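Local structure of putative mandelate racemase (Zymomonas mobilis, 2OX4) at residues Leu126-Ser131 against Gly365-Pro370; His317-Gly322 against Glu342-Thr347; Pro113-Leu118 against Ser328-Ile333; Glu153-Val158 against Arg203-Pro208; Phe102-Gly107 against Pro373-Asp378. The protein binds magnesium and probably acts as a lyase, perhaps a dehydratase, of the enolase superfamily. All coordinates share one frame; numbering follows the deposited sequence. Where two conformers were deposited one is given.

Interaction 1: Leu126-Ser131 against Gly365-Pro370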
# COMPACT_ATOMS: atom_id res chain seq x y z
N LEU C 126 -38.04 9.64 -14.67
CA LEU C 126 -37.14 8.69 -14.01
C LEU C 126 -37.59 7.26 -14.30
O LEU C 126 -38.75 6.92 -14.08
CB LEU C 126 -37.16 8.91 -12.49
CG LEU C 126 -36.90 10.31 -11.90
CD1 LEU C 126 -37.17 10.27 -10.41
CD2 LEU C 126 -35.49 10.78 -12.15
N ARG C 127 -36.66 6.44 -14.76
CA ARG C 127 -36.86 4.99 -14.83
C ARG C 127 -37.13 4.41 -13.44
O ARG C 127 -36.51 4.83 -12.46
CB ARG C 127 -35.64 4.32 -15.45
CG ARG C 127 -35.84 2.85 -15.70
CD ARG C 127 -34.58 2.19 -16.24
NE ARG C 127 -34.85 0.80 -16.58
CZ ARG C 127 -33.92 -0.15 -16.70
NH1 ARG C 127 -32.63 0.12 -16.50
NH2 ARG C 127 -34.29 -1.39 -17.01
N VAL C 128 -38.06 3.47 -13.36
CA VAL C 128 -38.48 2.89 -12.08
C VAL C 128 -38.39 1.36 -12.14
O VAL C 128 -38.66 0.76 -13.18
CB VAL C 128 -39.94 3.29 -11.71
CG1 VAL C 128 -40.29 2.79 -10.33
CG2 VAL C 128 -40.12 4.82 -11.77
N TYR C 129 -38.00 0.74 -11.02
CA TYR C 129 -38.17 -0.70 -10.87
C TYR C 129 -39.20 -1.08 -9.82
O TYR C 129 -39.41 -0.36 -8.83
CB TYR C 129 -36.82 -1.42 -10.64
CG TYR C 129 -36.12 -1.26 -9.30
CD1 TYR C 129 -36.48 -2.02 -8.18
CD2 TYR C 129 -35.03 -0.39 -9.17
CE1 TYR C 129 -35.81 -1.88 -6.96
CE2 TYR C 129 -34.35 -0.26 -7.96
CZ TYR C 129 -34.73 -1.02 -6.87
OH TYR C 129 -34.04 -0.88 -5.69
N ALA C 130 -39.87 -2.20 -10.05
CA ALA C 130 -40.82 -2.76 -9.11
C ALA C 130 -40.09 -3.57 -8.05
O ALA C 130 -39.47 -4.59 -8.37
CB ALA C 130 -41.81 -3.66 -9.87
N SER C 131 -40.20 -3.14 -6.79
CA SER C 131 -39.31 -3.60 -5.73
C SER C 131 -39.94 -4.59 -4.76
O SER C 131 -41.03 -4.34 -4.22
CB SER C 131 -38.77 -2.42 -4.94
OG SER C 131 -37.76 -2.86 -4.04
N GLY C 365 -44.18 2.53 -15.82
CA GLY C 365 -42.82 2.32 -15.31
C GLY C 365 -41.95 3.57 -15.22
O GLY C 365 -40.73 3.46 -15.04
N ARG C 366 -42.56 4.74 -15.34
CA ARG C 366 -41.85 6.02 -15.29
C ARG C 366 -42.38 6.90 -14.16
O ARG C 366 -43.59 6.96 -13.93
CB ARG C 366 -42.00 6.80 -16.61
CG ARG C 366 -41.68 6.03 -17.89
CD ARG C 366 -40.26 5.47 -17.91
NE ARG C 366 -39.23 6.50 -18.11
CZ ARG C 366 -37.94 6.23 -18.32
NH1 ARG C 366 -37.07 7.21 -18.49
NH2 ARG C 366 -37.53 4.96 -18.38
N TYR C 367 -41.49 7.61 -13.46
CA TYR C 367 -41.90 8.64 -12.50
C TYR C 367 -41.61 10.06 -12.99
O TYR C 367 -40.55 10.32 -13.56
CB TYR C 367 -41.15 8.44 -11.17
CG TYR C 367 -41.98 7.95 -10.00
CD1 TYR C 367 -41.50 6.94 -9.18
CD2 TYR C 367 -43.23 8.51 -9.69
CE1 TYR C 367 -42.22 6.49 -8.08
CE2 TYR C 367 -43.96 8.06 -8.59
CZ TYR C 367 -43.45 7.05 -7.79
OH TYR C 367 -44.14 6.58 -6.70
N LYS C 368 -42.53 10.98 -12.74
CA LYS C 368 -42.24 12.41 -12.85
C LYS C 368 -42.12 13.03 -11.46
O LYS C 368 -42.81 12.63 -10.53
CB LYS C 368 -43.34 13.11 -13.65
CG LYS C 368 -43.18 12.96 -15.16
CD LYS C 368 -44.39 13.51 -15.90
CE LYS C 368 -44.35 13.14 -17.38
NZ LYS C 368 -43.23 13.82 -18.10
N VAL C 369 -41.24 14.02 -11.32
CA VAL C 369 -41.10 14.72 -10.04
C VAL C 369 -42.36 15.58 -9.78
O VAL C 369 -42.92 16.14 -10.73
CB VAL C 369 -39.81 15.59 -10.01
CG1 VAL C 369 -39.93 16.80 -10.95
CG2 VAL C 369 -39.46 16.02 -8.58
N PRO C 370 -42.82 15.65 -8.51
CA PRO C 370 -43.88 16.63 -8.23
C PRO C 370 -43.48 18.06 -8.61
O PRO C 370 -42.30 18.43 -8.55
CB PRO C 370 -44.08 16.51 -6.71
CG PRO C 370 -43.63 15.11 -6.39
CD PRO C 370 -42.47 14.86 -7.32
O HOH W 1 -39.57 0.82 -15.65
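Backbone hydrogen bonds carry this short contact, in which strand 366-367 pairs antiparallel with the beginning of barrel strand 126-131. L126 and Y367 form a hydrogen-bonded pair: L126 N gives to Y367 O at 2.8 Å, and Y367 N returns a nearly straight bond to L126 O at 2.9 Å, both lying in the plane of the accepting carbonyl. R127 and R366 follow as a non-hydrogen-bonded pair. Beyond them the pairing frays: V128 N reaches G365 O only weakly at 3.2 Å, and a water lies within hydrogen-bonding distance of V128 O and G365 O, linking the segments at G365, a loop residue with positive phi.

The apolar contacts lie on the face of L126 and Y367. V128 CG2, anti to its carbonyl carbon, meets Y367 CD1 obliquely at 3.6 Å. L126 CB lies 4.2 Å from Y367 CB.

On the other face two arginines cross obliquely. R366, bent at chi2 and chi3, folds back so that its guanidinium lies over the R127 backbone, with NH2 3.5 Å from R127 CB. R127 stays extended, and its charge goes to D163 and D211; R366 NE pairs with D125.

Two like charges can therefore share one face beside the main-chain bonds, because each probably has its repulsion offset by its own carboxylates.

Interaction 2: His317-Gly322 against Glu342-Thr347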
# COMPACT_ATOMS: atom_id res chain seq x y z
N HIS C 317 -32.59 4.76 -1.82
CA HIS C 317 -33.39 3.77 -1.12
C HIS C 317 -34.70 4.41 -0.69
O HIS C 317 -34.69 5.45 -0.01
CB HIS C 317 -32.66 3.22 0.10
CG HIS C 317 -33.49 2.30 0.93
ND1 HIS C 317 -34.14 2.72 2.08
CD2 HIS C 317 -33.80 0.99 0.79
CE1 HIS C 317 -34.80 1.71 2.60
NE2 HIS C 317 -34.61 0.65 1.84
N VAL C 318 -35.81 3.80 -1.08
CA VAL C 318 -37.12 4.36 -0.76
C VAL C 318 -38.02 3.26 -0.21
O VAL C 318 -38.33 2.29 -0.92
CB VAL C 318 -37.80 4.99 -2.01
CG1 VAL C 318 -39.13 5.66 -1.62
CG2 VAL C 318 -36.88 6.02 -2.65
N ALA C 319 -38.42 3.40 1.05
CA ALA C 319 -39.17 2.34 1.74
C ALA C 319 -39.89 2.86 2.96
O ALA C 319 -39.74 2.32 4.06
CB ALA C 319 -38.25 1.17 2.13
N GLY C 320 -40.66 3.93 2.77
CA GLY C 320 -41.61 4.38 3.79
C GLY C 320 -42.83 5.02 3.16
O GLY C 320 -43.34 4.52 2.15
N THR C 321 -43.26 6.15 3.73
CA THR C 321 -44.50 6.80 3.30
C THR C 321 -44.30 7.64 2.05
O THR C 321 -43.18 7.73 1.49
CB THR C 321 -45.09 7.73 4.39
OG1 THR C 321 -44.40 8.99 4.38
CG2 THR C 321 -45.04 7.11 5.77
N GLY C 322 -45.40 8.27 1.62
CA GLY C 322 -45.39 9.20 0.50
C GLY C 322 -44.57 10.46 0.72
O GLY C 322 -44.20 11.13 -0.25
N GLU C 342 -36.41 3.16 -7.06
CA GLU C 342 -37.02 2.02 -6.40
C GLU C 342 -38.47 2.35 -6.05
O GLU C 342 -38.74 3.31 -5.31
CB GLU C 342 -36.28 1.70 -5.10
CG GLU C 342 -36.94 0.58 -4.33
CD GLU C 342 -36.18 0.18 -3.07
OE1 GLU C 342 -35.43 1.01 -2.51
OE2 GLU C 342 -36.36 -0.98 -2.65
N HIS C 343 -39.40 1.54 -6.56
CA HIS C 343 -40.79 1.71 -6.15
C HIS C 343 -41.26 0.50 -5.36
O HIS C 343 -41.43 -0.59 -5.92
CB HIS C 343 -41.70 2.01 -7.35
CG HIS C 343 -43.10 2.38 -6.95
ND1 HIS C 343 -43.37 3.44 -6.11
CD2 HIS C 343 -44.29 1.83 -7.27
CE1 HIS C 343 -44.68 3.53 -5.93
NE2 HIS C 343 -45.26 2.55 -6.61
N HIS C 344 -41.42 0.71 -4.05
CA HIS C 344 -41.57 -0.39 -3.10
C HIS C 344 -43.01 -0.86 -3.09
O HIS C 344 -43.94 -0.05 -3.19
CB HIS C 344 -41.15 0.05 -1.70
CG HIS C 344 -40.78 -1.09 -0.80
ND1 HIS C 344 -41.71 -1.99 -0.32
CD2 HIS C 344 -39.59 -1.46 -0.26
CE1 HIS C 344 -41.11 -2.87 0.46
NE2 HIS C 344 -39.82 -2.57 0.51
N GLN C 345 -43.17 -2.17 -2.97
CA GLN C 345 -44.50 -2.80 -2.91
C GLN C 345 -45.38 -2.30 -1.76
O GLN C 345 -46.61 -2.27 -1.88
CB GLN C 345 -44.39 -4.33 -2.93
CG GLN C 345 -43.79 -4.99 -1.68
CD GLN C 345 -44.82 -5.21 -0.57
OE1 GLN C 345 -44.67 -4.72 0.54
NE2 GLN C 345 -45.89 -5.95 -0.89
N LYS C 346 -44.76 -1.89 -0.65
CA LYS C 346 -45.52 -1.40 0.51
C LYS C 346 -46.42 -0.20 0.18
O LYS C 346 -47.48 -0.04 0.77
CB LYS C 346 -44.59 -1.10 1.70
CG LYS C 346 -43.96 0.29 1.68
CD LYS C 346 -42.49 0.25 1.97
CE LYS C 346 -42.23 0.33 3.44
NZ LYS C 346 -41.02 -0.44 3.83
N THR C 347 -46.01 0.62 -0.80
CA THR C 347 -46.76 1.82 -1.18
C THR C 347 -48.08 1.47 -1.85
O THR C 347 -48.96 2.33 -2.01
CB THR C 347 -45.95 2.74 -2.14
OG1 THR C 347 -45.88 2.14 -3.44
CG2 THR C 347 -44.54 2.98 -1.61
O HOH W 2 -40.70 3.16 -2.91
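The H344 ring has K346 CD over one face, 3.3 Å above its plane toward the rim, while the backbone N of K346 meets ND1 in the ring plane at 3.1 Å. A319 CB approaches CD2 of the same ring obliquely at 3.8 Å. The H317 imidazole lies beside the E342 carboxylate with the planes 67° apart, CD2 being 3.7 Å from OE1.

E342, extended beyond CG, receives the V318 N-H at OE1 (3.2 Å, angle 172°) from above its carboxylate plane; OE2 turns to S131 and K166. An alanine here would remove the carboxylate that serves all three and would probably loosen loop 317-322. K346, bent along its chain, brings NZ to A319 O at 3.1 Å, well above the carbonyl plane. A water sits within bonding distance of V318 O and E342 O and accepts from H344 N.

H317 ND1 bonds D290, and its side chain comes within about 4 Å of the magnesium bound by E215, E241 and E267. The contact lines the metal end of the enolase-superfamily barrel, where the loop after strand 313-314 runs beside the end of strand 341-344 and V318 packs on E325 and S328 of helix 322-333.

Interaction 3: Pro113-Leu118 against Ser328-Ile333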
# COMPACT_ATOMS: atom_id res chain seq x y z
N PRO C 113 -40.92 23.96 -6.45
CA PRO C 113 -40.65 22.57 -6.07
C PRO C 113 -39.19 22.44 -5.64
O PRO C 113 -38.33 23.15 -6.16
CB PRO C 113 -40.90 21.79 -7.38
CG PRO C 113 -40.78 22.79 -8.48
CD PRO C 113 -41.18 24.13 -7.89
N VAL C 114 -38.93 21.54 -4.70
CA VAL C 114 -37.60 21.42 -4.10
C VAL C 114 -36.48 21.19 -5.12
O VAL C 114 -35.38 21.74 -4.96
CB VAL C 114 -37.58 20.37 -2.95
CG1 VAL C 114 -36.16 19.92 -2.60
CG2 VAL C 114 -38.25 20.95 -1.72
N TYR C 115 -36.74 20.41 -6.17
CA TYR C 115 -35.69 20.12 -7.16
C TYR C 115 -35.11 21.40 -7.79
O TYR C 115 -33.93 21.42 -8.17
CB TYR C 115 -36.15 19.12 -8.23
CG TYR C 115 -37.07 19.73 -9.27
CD1 TYR C 115 -36.55 20.42 -10.37
CD2 TYR C 115 -38.45 19.63 -9.15
CE1 TYR C 115 -37.39 21.00 -11.31
CE2 TYR C 115 -39.29 20.19 -10.09
CZ TYR C 115 -38.76 20.88 -11.16
OH TYR C 115 -39.61 21.44 -12.08
N LYS C 116 -35.92 22.46 -7.88
CA LYS C 116 -35.44 23.74 -8.41
C LYS C 116 -34.44 24.40 -7.46
O LYS C 116 -33.65 25.21 -7.87
CB LYS C 116 -36.61 24.70 -8.69
CG LYS C 116 -37.57 24.25 -9.79
CD LYS C 116 -37.23 24.85 -11.16
CE LYS C 116 -38.30 24.53 -12.21
NZ LYS C 116 -39.35 25.59 -12.31
N LEU C 117 -34.49 24.03 -6.17
CA LEU C 117 -33.52 24.52 -5.19
C LEU C 117 -32.28 23.63 -5.04
O LEU C 117 -31.31 24.02 -4.39
CB LEU C 117 -34.18 24.75 -3.82
CG LEU C 117 -35.42 25.65 -3.84
CD1 LEU C 117 -36.07 25.73 -2.46
CD2 LEU C 117 -35.06 27.02 -4.38
N LEU C 118 -32.31 22.45 -5.66
CA LEU C 118 -31.21 21.48 -5.58
C LEU C 118 -30.36 21.44 -6.85
O LEU C 118 -29.42 20.65 -6.98
CB LEU C 118 -31.76 20.09 -5.29
CG LEU C 118 -32.57 19.87 -4.01
CD1 LEU C 118 -33.18 18.46 -4.03
CD2 LEU C 118 -31.67 20.06 -2.78
N SER C 328 -37.74 11.80 -2.40
CA SER C 328 -36.72 11.10 -3.18
C SER C 328 -36.72 11.49 -4.67
O SER C 328 -35.68 11.50 -5.30
CB SER C 328 -36.86 9.58 -3.03
OG SER C 328 -38.02 9.09 -3.70
N LEU C 329 -37.89 11.81 -5.21
CA LEU C 329 -37.98 12.17 -6.62
C LEU C 329 -37.27 13.49 -6.91
O LEU C 329 -36.65 13.66 -7.96
CB LEU C 329 -39.46 12.25 -7.03
CG LEU C 329 -40.24 10.94 -6.83
CD1 LEU C 329 -41.73 11.17 -7.03
CD2 LEU C 329 -39.72 9.85 -7.75
N HIS C 330 -37.37 14.43 -5.97
CA HIS C 330 -36.66 15.71 -6.08
C HIS C 330 -35.15 15.50 -6.04
O HIS C 330 -34.44 16.04 -6.90
CB HIS C 330 -37.09 16.66 -4.97
CG HIS C 330 -38.50 17.13 -5.11
ND1 HIS C 330 -38.86 18.21 -5.88
CD2 HIS C 330 -39.66 16.65 -4.58
CE1 HIS C 330 -40.17 18.39 -5.82
NE2 HIS C 330 -40.68 17.45 -5.03
N ALA C 331 -34.68 14.71 -5.08
CA ALA C 331 -33.24 14.44 -4.91
C ALA C 331 -32.68 13.79 -6.18
O ALA C 331 -31.64 14.20 -6.70
CB ALA C 331 -33.01 13.54 -3.69
N GLU C 332 -33.39 12.80 -6.70
CA GLU C 332 -32.93 12.03 -7.85
C GLU C 332 -32.96 12.78 -9.17
O GLU C 332 -32.05 12.62 -9.99
CB GLU C 332 -33.72 10.75 -7.99
CG GLU C 332 -33.39 9.73 -6.89
CD GLU C 332 -34.28 8.50 -6.98
OE1 GLU C 332 -35.49 8.64 -7.29
OE2 GLU C 332 -33.77 7.39 -6.73
N ILE C 333 -33.99 13.59 -9.40
CA ILE C 333 -34.07 14.33 -10.66
C ILE C 333 -32.98 15.41 -10.73
O ILE C 333 -32.57 15.81 -11.82
CB ILE C 333 -35.49 14.93 -10.92
CG1 ILE C 333 -35.72 15.12 -12.42
CG2 ILE C 333 -35.71 16.22 -10.15
CD1 ILE C 333 -37.13 14.81 -12.86
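H330 projects from helix 322-333 into the turn at 113-118, its CG anti to the carbonyl carbon, and three consecutive residues gather round its ring. V114 crosses it at about a right angle and sets CB over one face, 4.2 Å from the ring centroid, a CH-pi contact. P113 CB comes to the ring edge, 3.8 Å from CE1. Y115 gives its backbone N-H to H330 ND1 at 3.1 Å, with the donor tilted 26° from the imidazole plane. ND1 is therefore the acceptor; NE2, across the ring, bonds I375 O, so the imidazole probably carries its proton there, gripped at both nitrogens.

The Y115 and H330 rings meet rim to rim, their planes 22° apart, and neither lies over the other's face. Here the connection leaving helix 89-110, in the N-terminal capping domain of the enolase-superfamily architecture, docks on a helix packed outside the C-terminal barrel.

Y115 takes the crowded chi1 position, 76°, which sets the side chain beside I333, both pointing the same way, with CB 3.5 Å from I333 CG2; its hydroxyl bonds E371. L118 CD1 rests on the helix backbone, 4.0 Å from H330 O, while F297 of helix 296-309 packs against V114, L118 and A331.

Interaction 4: Glu153-Val158 against Arg203-Pro208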
# COMPACT_ATOMS: atom_id res chain seq x y z
N GLU C 153 -45.29 -12.78 -10.17
CA GLU C 153 -45.19 -11.42 -9.63
C GLU C 153 -44.41 -10.52 -10.59
O GLU C 153 -44.80 -9.35 -10.79
CB GLU C 153 -44.54 -11.40 -8.23
CG GLU C 153 -45.32 -12.11 -7.12
CD GLU C 153 -46.82 -11.93 -7.22
OE1 GLU C 153 -47.52 -12.89 -7.61
OE2 GLU C 153 -47.30 -10.82 -6.91
N ALA C 154 -43.34 -11.05 -11.18
CA ALA C 154 -42.56 -10.34 -12.18
C ALA C 154 -43.42 -9.95 -13.38
O ALA C 154 -43.38 -8.81 -13.84
CB ALA C 154 -41.37 -11.17 -12.63
N LEU C 155 -44.22 -10.90 -13.87
CA LEU C 155 -45.13 -10.63 -14.99
C LEU C 155 -46.20 -9.58 -14.69
O LEU C 155 -46.53 -8.80 -15.59
CB LEU C 155 -45.75 -11.92 -15.51
CG LEU C 155 -44.80 -12.87 -16.25
CD1 LEU C 155 -45.50 -14.20 -16.54
CD2 LEU C 155 -44.27 -12.24 -17.53
N LYS C 156 -46.72 -9.57 -13.46
CA LYS C 156 -47.64 -8.52 -13.00
C LYS C 156 -47.00 -7.14 -13.09
O LYS C 156 -47.64 -6.18 -13.53
CB LYS C 156 -48.09 -8.78 -11.56
CG LYS C 156 -49.04 -9.96 -11.39
CD LYS C 156 -49.40 -10.18 -9.93
CE LYS C 156 -50.23 -11.45 -9.75
NZ LYS C 156 -50.29 -11.88 -8.33
N ALA C 157 -45.74 -7.04 -12.66
CA ALA C 157 -45.01 -5.79 -12.77
C ALA C 157 -44.82 -5.37 -14.23
O ALA C 157 -45.09 -4.23 -14.59
CB ALA C 157 -43.66 -5.90 -12.07
N VAL C 158 -44.37 -6.31 -15.06
CA VAL C 158 -44.16 -6.07 -16.49
C VAL C 158 -45.45 -5.60 -17.18
O VAL C 158 -45.44 -4.69 -18.01
CB VAL C 158 -43.58 -7.32 -17.20
CG1 VAL C 158 -43.67 -7.19 -18.72
CG2 VAL C 158 -42.13 -7.54 -16.78
N ARG C 203 -36.39 -14.72 -15.23
CA ARG C 203 -35.72 -14.38 -16.49
C ARG C 203 -36.40 -15.03 -17.70
O ARG C 203 -36.59 -14.39 -18.75
CB ARG C 203 -34.23 -14.76 -16.46
CG ARG C 203 -33.49 -14.62 -17.79
CD ARG C 203 -33.45 -13.17 -18.32
NE ARG C 203 -32.55 -12.30 -17.55
CZ ARG C 203 -32.74 -11.01 -17.33
NH1 ARG C 203 -33.83 -10.39 -17.81
NH2 ARG C 203 -31.86 -10.31 -16.61
N ASN C 204 -36.75 -16.30 -17.56
CA ASN C 204 -37.56 -16.99 -18.58
C ASN C 204 -38.90 -16.31 -18.86
O ASN C 204 -39.33 -16.25 -20.02
CB ASN C 204 -37.79 -18.45 -18.16
CG ASN C 204 -36.55 -19.32 -18.35
OD1 ASN C 204 -35.61 -18.95 -19.05
ND2 ASN C 204 -36.57 -20.51 -17.73
N ALA C 205 -39.56 -15.84 -17.81
CA ALA C 205 -40.86 -15.18 -17.94
C ALA C 205 -40.78 -13.79 -18.58
O ALA C 205 -41.58 -13.47 -19.47
CB ALA C 205 -41.58 -15.12 -16.60
N VAL C 206 -39.83 -12.97 -18.13
CA VAL C 206 -39.78 -11.56 -18.55
C VAL C 206 -38.92 -11.29 -19.79
O VAL C 206 -39.04 -10.22 -20.40
CB VAL C 206 -39.37 -10.60 -17.39
CG1 VAL C 206 -40.28 -10.76 -16.20
CG2 VAL C 206 -37.89 -10.81 -16.98
N GLY C 207 -38.04 -12.22 -20.15
CA GLY C 207 -37.14 -12.03 -21.29
C GLY C 207 -35.93 -11.15 -20.98
O GLY C 207 -35.75 -10.73 -19.84
N PRO C 208 -35.11 -10.86 -22.00
CA PRO C 208 -33.82 -10.18 -21.82
C PRO C 208 -33.93 -8.68 -21.55
O PRO C 208 -32.98 -8.09 -21.05
CB PRO C 208 -33.11 -10.41 -23.16
CG PRO C 208 -34.25 -10.48 -24.16
CD PRO C 208 -35.36 -11.19 -23.42
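V206 is the close-packed centre of this small contact between two helices, its CG1 set between two side chains of helix 147-159. Standing anti to the V206 carbonyl carbon (chi1 -55°), CG1 lies 3.8 Å from A154 CB and equally 3.8 Å from V158 CG2, the two residues one helical turn apart. V158 and V206 cross obliquely; V210 packs on V158 and L133 on A154.

The L155 side is more exposed. L155 reaches its end toward A205 and leans on it: CG is 3.9 Å from A205 CB, and CD2 rests 3.5 Å from A205 O. Its looseness shows against V206, whose CG1 is 4.5 Å from L155 CD2. No hydrogen bond joins the segments; K156 pairs with E153 along its own helix, and R203 NH1 fastens the helix end by bonding G207 O.

Neighbouring helices packed outside the parallel strands are characteristic of the TIM-type (beta/alpha) barrel, here that of the C-terminal domain.

Interaction 5: Phe102-Gly107 against Pro373-Asp378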
# COMPACT_ATOMS: atom_id res chain seq x y z
N PHE C 102 -36.99 21.11 6.34
CA PHE C 102 -36.45 22.44 6.04
C PHE C 102 -36.50 22.77 4.54
O PHE C 102 -36.90 23.88 4.16
CB PHE C 102 -35.01 22.59 6.54
CG PHE C 102 -34.84 22.34 8.01
CD1 PHE C 102 -33.64 21.83 8.49
CD2 PHE C 102 -35.87 22.62 8.92
CE1 PHE C 102 -33.46 21.59 9.85
CE2 PHE C 102 -35.70 22.37 10.29
CZ PHE C 102 -34.49 21.86 10.75
N TRP C 103 -36.09 21.81 3.70
CA TRP C 103 -36.15 22.03 2.26
C TRP C 103 -37.60 22.17 1.77
O TRP C 103 -37.87 23.00 0.91
CB TRP C 103 -35.40 20.95 1.49
CG TRP C 103 -33.88 21.09 1.56
CD1 TRP C 103 -33.03 20.48 2.44
CD2 TRP C 103 -33.06 21.90 0.70
NE1 TRP C 103 -31.73 20.86 2.18
CE2 TRP C 103 -31.72 21.73 1.12
CE3 TRP C 103 -33.33 22.75 -0.38
CZ2 TRP C 103 -30.65 22.38 0.49
CZ3 TRP C 103 -32.27 23.40 -1.00
CH2 TRP C 103 -30.94 23.22 -0.56
N ASP C 104 -38.51 21.39 2.35
CA ASP C 104 -39.95 21.56 2.11
C ASP C 104 -40.37 23.00 2.40
O ASP C 104 -41.00 23.66 1.56
CB ASP C 104 -40.75 20.55 2.95
CG ASP C 104 -42.19 20.38 2.48
OD1 ASP C 104 -42.49 20.68 1.30
OD2 ASP C 104 -43.02 19.90 3.29
N ILE C 105 -39.99 23.53 3.57
CA ILE C 105 -40.29 24.93 3.93
C ILE C 105 -39.73 25.92 2.91
O ILE C 105 -40.45 26.84 2.47
CB ILE C 105 -39.82 25.28 5.37
CG1 ILE C 105 -40.73 24.59 6.40
CG2 ILE C 105 -39.76 26.81 5.58
CD1 ILE C 105 -40.10 24.40 7.78
N LYS C 106 -38.46 25.75 2.52
CA LYS C 106 -37.83 26.64 1.54
C LYS C 106 -38.63 26.69 0.24
O LYS C 106 -38.88 27.77 -0.31
CB LYS C 106 -36.40 26.17 1.21
CG LYS C 106 -35.42 26.34 2.35
CD LYS C 106 -33.98 26.24 1.81
CE LYS C 106 -33.15 25.38 2.70
NZ LYS C 106 -31.77 25.17 2.16
N GLY C 107 -39.02 25.51 -0.25
CA GLY C 107 -39.80 25.43 -1.47
C GLY C 107 -41.13 26.15 -1.36
O GLY C 107 -41.51 26.91 -2.25
N PRO C 373 -45.24 23.45 -4.88
CA PRO C 373 -44.21 24.01 -3.98
C PRO C 373 -43.73 23.00 -2.92
O PRO C 373 -44.51 22.17 -2.47
CB PRO C 373 -44.93 25.18 -3.31
CG PRO C 373 -46.03 25.56 -4.28
CD PRO C 373 -46.48 24.25 -4.87
N GLY C 374 -42.45 23.08 -2.55
CA GLY C 374 -41.90 22.18 -1.52
C GLY C 374 -41.67 20.79 -2.08
O GLY C 374 -41.39 20.62 -3.27
N ILE C 375 -41.79 19.76 -1.23
CA ILE C 375 -41.62 18.38 -1.72
C ILE C 375 -42.87 17.89 -2.46
O ILE C 375 -42.83 16.89 -3.17
CB ILE C 375 -41.21 17.37 -0.60
CG1 ILE C 375 -42.34 17.22 0.43
CG2 ILE C 375 -39.87 17.78 0.06
CD1 ILE C 375 -42.08 16.14 1.50
N GLY C 376 -43.98 18.61 -2.29
CA GLY C 376 -45.23 18.27 -2.98
C GLY C 376 -46.04 17.19 -2.29
O GLY C 376 -46.75 16.42 -2.93
N GLN C 377 -45.93 17.14 -0.96
CA GLN C 377 -46.59 16.10 -0.18
C GLN C 377 -47.03 16.69 1.14
O GLN C 377 -46.43 17.66 1.62
CB GLN C 377 -45.65 14.91 0.03
CG GLN C 377 -46.30 13.65 0.63
CD GLN C 377 -47.49 13.17 -0.17
OE1 GLN C 377 -48.60 13.71 -0.04
NE2 GLN C 377 -47.28 12.16 -1.01
N ASP C 378 -48.07 16.11 1.74
CA ASP C 378 -48.47 16.46 3.09
C ASP C 378 -49.02 15.20 3.78
O ASP C 378 -49.40 14.23 3.12
CB ASP C 378 -49.55 17.55 3.04
CG ASP C 378 -49.59 18.42 4.30
OD1 ASP C 378 -49.01 18.07 5.36
OD2 ASP C 378 -50.23 19.48 4.22
O HOH W 3 -45.68 19.59 3.45
O HOH W 4 -44.87 20.04 0.09
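D104 OD1 takes the backbone N-H of I375 at 2.8 Å, nearly straight (164°) and from above the carboxylate plane. That bond ties helix 89-110 of the N-terminal domain to a type II' beta turn, P373 to G376, in the enolase-superfamily fold. D104 CG is anti to its backbone N (chi1 -163°), which carries the carboxylate across I375 at about a right angle; I375 CG1 packs 3.6 Å from OD1.

The backbones meet closely at two glycines, with G107 C 3.5 Å from G374 N. A CB on G107 would clash with G374 CA, and one on G374, whose phi is positive, would run into OD1.

Two waters widen the carboxylate's grip: one lies between OD2 and Q377 O, the other beside OD1 and accepts from Q377 N. An alanine here would remove the acceptor of I375 N and one anchor of each water, and would probably weaken the hold on the turn.

Further out, L37 N also bonds OD2, so the buried carboxylate, with several donors round it, is likely to stay ionised. G374 makes backbone bonds with L112 and V114. Beyond the turn, Q377 NE2 bonds H358 O, and Q377 OE1 receives the D378 backbone N-H at 3.0 Å, on a lone pair.

Overall arrangement
Interactions 1, 2, 3 and 5 are buried; interaction 4 lies at the surface, about 24 Å from the chain's centre, and relies on apolar packing without hydrogen bonds. Interactions 1 and 2 lie on neighbouring barrel strands, 126-131 and 341-344, but main-chain pairing dominates the first and side chains gripping backbone near the metal the second. Interactions 3 and 5, about 10 Å apart between centres, join the N-terminal domain to a barrel helix (3) and to the loop after strand 366-367 (5), and meet at H330 and I375. Helix 322-333 connects interactions 2 and 3. Interaction 4 touches interaction 1 through A157 on A130, but stays about 21 Å from interaction 5 at their nearest atoms.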